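Local coordinates for hypothetical protein (Ruminococcus gnavus, PDB 4GL6) that is of unknown function, a DUF5037-family protein from a bacterium, whose single chain combines an antiparallel sheet, a mixed sheet and several helices, at residues E23-N28 with T43-N48; E191-I196 with S204-I209. All coordinates share one frame; numbering follows the deposited sequence.

Contact 1 (E23-N28 with T43-N48); sequences EVLSWN and TCISKN
Glu23 and Ile45 form a hydrogen-bonded pair in the antiparallel hairpin of strands 22-28 and 40-46, the first two strands of the antiparallel sheet. The strand axes approach to 4.6 Å at 160°. Both backbone bonds of the pair are nearly straight, Glu23 N to Ile45 O and Ile45 N to Glu23 O, each 2.9 Å. Next comes the non-hydrogen-bonded pair Val24 and Cys44, where Val24 CG2 lies 4.1 Å from Cys44 SG; Ser7 and Ile10 of helix 6-18 also touch Val24 on this face. The register then slips by one residue. Leu25 N, at 2.8 Å, and more weakly Ser26 N both donate to Thr43 O, which defines a classic beta bulge, and Thr43 N returns a bond to Ser26 O. Leu25 meets Ile45 at about a right angle: Leu25 CD1 touches Ile45 CG2 at 3.6 Å, while Leu25 CD2 packs on Ile45 CD1. The Glu23 chain, extended with CG anti to the backbone N (chi1 -175°), crosses Lys47 obliquely, and Glu23 OE1 forms a salt bridge of 2.8 Å with Lys47 NZ, which stands above the carboxylate plane. An alanine at Glu23 would probably leave the Lys47 ammonium without this carboxylate mate and the Lys47 chain freer to turn. Glu23 CB lies 3.9 Å from Ile45 CG1.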
loop_
_atom_site.group_PDB
_atom_site.type_symbol
_atom_site.label_atom_id
_atom_site.label_comp_id
_atom_site.label_asym_id
_atom_site.label_seq_id
_atom_site.Cartn_x
_atom_site.Cartn_y
_atom_site.Cartn_z
ATOM N N GLU A 23 -8.352 -8.787 12.504
ATOM C CA GLU A 23 -8.881 -9.979 11.850
ATOM C C GLU A 23 -7.850 -10.416 10.805
ATOM O O GLU A 23 -7.300 -9.583 10.092
ATOM C CB GLU A 23 -10.245 -9.671 11.199
ATOM C CG GLU A 23 -10.963 -10.877 10.585
ATOM C CD GLU A 23 -12.338 -10.560 9.989
ATOM O OE1 GLU A 23 -12.781 -9.390 10.008
ATOM O OE2 GLU A 23 -12.990 -11.500 9.488
ATOM N N VAL A 24 -7.555 -11.711 10.765
ATOM C CA VAL A 24 -6.701 -12.299 9.742
ATOM C C VAL A 24 -7.698 -12.716 8.676
ATOM O O VAL A 24 -8.487 -13.617 8.906
ATOM C CB VAL A 24 -5.894 -13.516 10.256
ATOM C CG1 VAL A 24 -5.262 -14.271 9.090
ATOM C CG2 VAL A 24 -4.827 -13.070 11.257
ATOM N N LEU A 25 -7.689 -12.040 7.530
ATOM C CA LEU A 25 -8.605 -12.374 6.418
ATOM C C LEU A 25 -8.239 -13.709 5.782
ATOM O O LEU A 25 -9.109 -14.478 5.414
ATOM C CB LEU A 25 -8.637 -11.262 5.362
ATOM C CG LEU A 25 -9.127 -9.890 5.848
ATOM C CD1 LEU A 25 -9.002 -8.873 4.731
ATOM C CD2 LEU A 25 -10.562 -9.932 6.377
ATOM N N SER A 26 -6.946 -13.971 5.650
ATOM C CA SER A 26 -6.438 -15.236 5.093
ATOM C C SER A 26 -4.942 -15.358 5.349
ATOM O O SER A 26 -4.264 -14.383 5.727
ATOM C CB SER A 26 -6.663 -15.316 3.584
ATOM O OG SER A 26 -5.961 -14.283 2.904
ATOM N N TRP A 27 -4.438 -16.565 5.155
ATOM C CA TRP A 27 -3.015 -16.790 5.267
ATOM C C TRP A 27 -2.549 -17.875 4.378
ATOM O O TRP A 27 -3.276 -18.812 4.054
ATOM C CB TRP A 27 -2.528 -16.955 6.706
ATOM C CG TRP A 27 -3.039 -18.131 7.467
ATOM C CD1 TRP A 27 -4.054 -18.145 8.408
ATOM C CD2 TRP A 27 -2.532 -19.498 7.434
ATOM N NE1 TRP A 27 -4.215 -19.391 8.930
ATOM C CE2 TRP A 27 -3.345 -20.252 8.388
ATOM C CE3 TRP A 27 -1.535 -20.158 6.727
ATOM C CZ2 TRP A 27 -3.153 -21.605 8.610
ATOM C CZ3 TRP A 27 -1.347 -21.526 6.959
ATOM C CH2 TRP A 27 -2.139 -22.231 7.881
ATOM N N ASN A 28 -1.273 -17.761 4.076
ATOM C CA ASN A 28 -0.603 -18.522 3.081
ATOM C C ASN A 28 0.716 -19.093 3.654
ATOM O O ASN A 28 1.416 -18.389 4.381
ATOM C CB ASN A 28 -0.381 -17.480 1.972
ATOM C CG ASN A 28 0.377 -18.000 0.813
ATOM O OD1 ASN A 28 0.306 -19.193 0.468
ATOM N ND2 ASN A 28 1.113 -17.105 0.178
ATOM N N THR A 43 -2.623 -12.101 5.599
ATOM C CA THR A 43 -3.270 -10.844 5.191
ATOM C C THR A 43 -4.194 -10.445 6.338
ATOM O O THR A 43 -5.180 -11.135 6.610
ATOM C CB THR A 43 -4.055 -11.015 3.891
ATOM O OG1 THR A 43 -3.110 -11.263 2.853
ATOM C CG2 THR A 43 -4.867 -9.771 3.550
ATOM N N CYS A 44 -3.876 -9.325 6.981
ATOM C CA CYS A 44 -4.578 -8.860 8.180
ATOM C C CYS A 44 -5.245 -7.493 8.007
ATOM O O CYS A 44 -4.839 -6.718 7.154
ATOM C CB CYS A 44 -3.553 -8.750 9.335
ATOM S SG CYS A 44 -2.439 -10.170 9.608
ATOM N N ILE A 45 -6.266 -7.215 8.820
ATOM C CA ILE A 45 -6.897 -5.881 8.911
ATOM C C ILE A 45 -7.123 -5.536 10.381
ATOM O O ILE A 45 -7.198 -6.439 11.225
ATOM C CB ILE A 45 -8.254 -5.783 8.163
ATOM C CG1 ILE A 45 -9.283 -6.805 8.686
ATOM C CG2 ILE A 45 -8.046 -5.996 6.670
ATOM C CD1 ILE A 45 -10.682 -6.605 8.139
ATOM N N SER A 46 -7.176 -4.241 10.686
ATOM C CA SER A 46 -7.588 -3.776 12.010
ATOM C C SER A 46 -9.083 -3.497 11.810
ATOM O O SER A 46 -9.476 -3.019 10.734
ATOM C CB SER A 46 -6.824 -2.525 12.470
ATOM O OG SER A 46 -7.240 -1.342 11.811
ATOM N N LYS A 47 -9.915 -3.810 12.810
ATOM C CA LYS A 47 -11.365 -3.563 12.702
ATOM C C LYS A 47 -11.640 -2.079 12.444
ATOM O O LYS A 47 -12.586 -1.759 11.747
ATOM C CB LYS A 47 -12.134 -4.059 13.941
ATOM C CG LYS A 47 -12.196 -5.578 14.152
ATOM C CD LYS A 47 -12.998 -6.332 13.097
ATOM C CE LYS A 47 -13.194 -7.786 13.517
ATOM N NZ LYS A 47 -13.880 -8.597 12.477
ATOM N N ASN A 48 -10.795 -1.197 12.984
ATOM C CA ASN A 48 -10.907 0.251 12.755
ATOM C C ASN A 48 -10.534 0.743 11.369
ATOM O O ASN A 48 -10.886 1.857 11.041
ATOM C CB ASN A 48 -10.084 1.037 13.782
ATOM C CG ASN A 48 -10.568 0.822 15.190
ATOM O OD1 ASN A 48 -11.738 0.495 15.425
ATOM N ND2 ASN A 48 -9.666 0.997 16.147
#

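Contact 2 (E191-I196 with S204-I209); sequences EKILEI and SNFEDI
The Phe206 ring meets Leu194 and Ile193 through its atoms CE1, CZ and CD1. Phe206 CE1 lies 3.7 Å from Leu194 CG, and Phe206 CZ lies 3.8 Å from Leu194 CD2, the two side chains crossing at about a right angle. Phe206 CD1, which adjoins CE1 in the ring, is 4.0 Å from Ile193 CG2. Tyr145 adds an edge-to-face ring contact. The CB of Phe206 points toward 191-196, and chi1 (-178°) sets CG anti to the backbone N. The other flat group, the Asn205 amide, meets the tip of Ile193: Asn205 ND2 is 3.6 Å from Ile193 CD1, and CG and OD1 of the amide lie a little farther from the same methyl. Ile209 also reaches Ile193 tip to tip, CD1 to CD1 at 3.9 Å. Ile193 thus divides its work, CG2 going to the ring and CD1 to Asn205 and Ile209. The nearest CA atoms, those of Ile193 and Phe206, are 7.0 Å apart, so side chains carry this helix-to-helix packing. Leu194 also touches Tyr100 and Gln102 of strand 99-104. Since every contact between the two segments within 4.5 Å is made by side chains and none is a hydrogen bond or ion pair, cohesion here probably rests mainly on apolar contact, with Leu194 and Phe206 buried and the Asn205 amide the one polar group to touch the apolar cluster.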
loop_
_atom_site.group_PDB
_atom_site.type_symbol
_atom_site.label_atom_id
_atom_site.label_comp_id
_atom_site.label_asym_id
_atom_site.label_seq_id
_atom_site.Cartn_x
_atom_site.Cartn_y
_atom_site.Cartn_z
ATOM N N GLU A 191 -12.522 -3.110 -6.510
ATOM C CA GLU A 191 -12.657 -2.693 -5.092
ATOM C C GLU A 191 -12.877 -3.888 -4.183
ATOM O O GLU A 191 -12.223 -4.000 -3.165
ATOM C CB GLU A 191 -13.830 -1.702 -4.968
ATOM C CG GLU A 191 -14.089 -0.975 -3.645
ATOM C CD GLU A 191 -15.446 -0.257 -3.652
ATOM O OE1 GLU A 191 -16.488 -0.889 -3.991
ATOM O OE2 GLU A 191 -15.488 0.952 -3.331
ATOM N N LYS A 192 -13.767 -4.800 -4.574
ATOM C CA LYS A 192 -14.060 -6.006 -3.774
ATOM C C LYS A 192 -12.826 -6.891 -3.535
ATOM O O LYS A 192 -12.726 -7.533 -2.495
ATOM C CB LYS A 192 -15.193 -6.837 -4.388
ATOM C CG LYS A 192 -16.537 -6.127 -4.601
ATOM C CD LYS A 192 -17.171 -5.387 -3.423
ATOM C CE LYS A 192 -18.293 -4.492 -3.941
ATOM N NZ LYS A 192 -19.131 -3.839 -2.900
ATOM N N ILE A 193 -11.881 -6.896 -4.477
ATOM C CA ILE A 193 -10.623 -7.667 -4.369
ATOM C C ILE A 193 -9.588 -6.918 -3.517
ATOM O O ILE A 193 -8.952 -7.514 -2.648
ATOM C CB ILE A 193 -10.057 -8.000 -5.761
ATOM C CG1 ILE A 193 -11.060 -8.876 -6.552
ATOM C CG2 ILE A 193 -8.723 -8.724 -5.621
ATOM C CD1 ILE A 193 -10.730 -9.081 -8.021
ATOM N N LEU A 194 -9.429 -5.622 -3.778
ATOM C CA LEU A 194 -8.520 -4.739 -3.017
ATOM C C LEU A 194 -8.806 -4.698 -1.515
ATOM O O LEU A 194 -7.890 -4.499 -0.730
ATOM C CB LEU A 194 -8.529 -3.306 -3.594
ATOM C CG LEU A 194 -7.922 -3.095 -4.991
ATOM C CD1 LEU A 194 -8.459 -1.838 -5.670
ATOM C CD2 LEU A 194 -6.407 -3.069 -4.946
ATOM N N GLU A 195 -10.069 -4.873 -1.129
ATOM C CA GLU A 195 -10.464 -4.901 0.283
ATOM C C GLU A 195 -9.927 -6.100 1.081
ATOM O O GLU A 195 -9.839 -6.010 2.308
ATOM C CB GLU A 195 -12.003 -4.841 0.431
ATOM C CG GLU A 195 -12.624 -3.479 0.134
ATOM C CD GLU A 195 -14.151 -3.485 0.105
ATOM O OE1 GLU A 195 -14.798 -4.482 0.519
ATOM O OE2 GLU A 195 -14.707 -2.448 -0.307
ATOM N N ILE A 196 -9.585 -7.198 0.399
ATOM C CA ILE A 196 -9.139 -8.439 1.052
ATOM C C ILE A 196 -7.743 -8.971 0.675
ATOM O O ILE A 196 -7.372 -10.055 1.118
ATOM C CB ILE A 196 -10.208 -9.559 0.868
ATOM C CG1 ILE A 196 -10.297 -10.030 -0.612
ATOM C CG2 ILE A 196 -11.555 -9.087 1.429
ATOM C CD1 ILE A 196 -11.003 -11.354 -0.805
ATOM N N SER A 204 -4.768 -13.203 -10.332
ATOM C CA SER A 204 -4.851 -13.104 -11.794
ATOM C C SER A 204 -6.135 -12.427 -12.288
ATOM O O SER A 204 -6.071 -11.650 -13.249
ATOM C CB SER A 204 -4.605 -14.462 -12.492
ATOM O OG SER A 204 -5.471 -15.482 -12.034
ATOM N N ASN A 205 -7.275 -12.691 -11.637
ATOM C CA ASN A 205 -8.563 -12.053 -12.046
ATOM C C ASN A 205 -8.557 -10.531 -11.872
ATOM O O ASN A 205 -9.182 -9.831 -12.666
ATOM C CB ASN A 205 -9.803 -12.659 -11.366
ATOM C CG ASN A 205 -9.766 -12.532 -9.845
ATOM O OD1 ASN A 205 -8.680 -12.529 -9.214
ATOM N ND2 ASN A 205 -10.959 -12.418 -9.240
ATOM N N PHE A 206 -7.853 -10.043 -10.847
ATOM C CA PHE A 206 -7.650 -8.607 -10.664
ATOM C C PHE A 206 -6.881 -8.031 -11.860
ATOM O O PHE A 206 -7.266 -6.992 -12.397
ATOM C CB PHE A 206 -6.869 -8.306 -9.367
ATOM C CG PHE A 206 -6.674 -6.843 -9.113
ATOM C CD1 PHE A 206 -7.662 -6.108 -8.482
ATOM C CD2 PHE A 206 -5.521 -6.187 -9.516
ATOM C CE1 PHE A 206 -7.504 -4.748 -8.234
ATOM C CE2 PHE A 206 -5.357 -4.820 -9.275
ATOM C CZ PHE A 206 -6.353 -4.099 -8.632
ATOM N N GLU A 207 -5.794 -8.713 -12.252
ATOM C CA GLU A 207 -4.934 -8.296 -13.371
ATOM C C GLU A 207 -5.771 -8.262 -14.644
ATOM O O GLU A 207 -5.647 -7.310 -15.417
ATOM C CB GLU A 207 -3.670 -9.190 -13.520
ATOM C CG GLU A 207 -2.730 -9.297 -12.291
ATOM C CD GLU A 207 -2.201 -7.988 -11.719
ATOM O OE1 GLU A 207 -1.953 -7.019 -12.469
ATOM O OE2 GLU A 207 -1.995 -7.938 -10.483
ATOM N N ASP A 208 -6.668 -9.244 -14.803
ATOM C CA ASP A 208 -7.590 -9.301 -15.937
ATOM C C ASP A 208 -8.579 -8.117 -15.965
ATOM O O ASP A 208 -8.921 -7.644 -17.057
ATOM C CB ASP A 208 -8.392 -10.625 -15.979
ATOM C CG ASP A 208 -7.511 -11.879 -16.196
ATOM O OD1 ASP A 208 -6.322 -11.771 -16.586
ATOM O OD2 ASP A 208 -8.038 -12.994 -15.965
ATOM N N ILE A 209 -9.045 -7.653 -14.798
ATOM C CA ILE A 209 -9.984 -6.518 -14.744
ATOM C C ILE A 209 -9.299 -5.217 -15.135
ATOM O O ILE A 209 -9.854 -4.442 -15.904
ATOM C CB ILE A 209 -10.595 -6.327 -13.351
ATOM C CG1 ILE A 209 -11.508 -7.488 -12.997
ATOM C CG2 ILE A 209 -11.392 -5.026 -13.291
ATOM C CD1 ILE A 209 -11.720 -7.635 -11.508
#

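In the fold
From the N terminus, helix 6-18 leads into strand 22-28, and contact 1 closes the hairpin loop back to strand 40-46 across the 14 residues between its segments. The chain then completes the antiparallel sheet and builds most of the mixed sheet before contact 2 closes a shorter loop of seven residues, between helices 184-194 and 204-210; strand 215-220, at an edge of the mixed sheet, follows. The contacts lie in series and neither nest nor cross. Their centres are about 17 Å apart, yet the segments touch: Thr43 CG2 is 3.5 Å from Ile196 O, and Leu25 CD1 is 3.7 Å from Ile196 CA. The hairpin of the first sheet thereby packs against the end of segment 191-196.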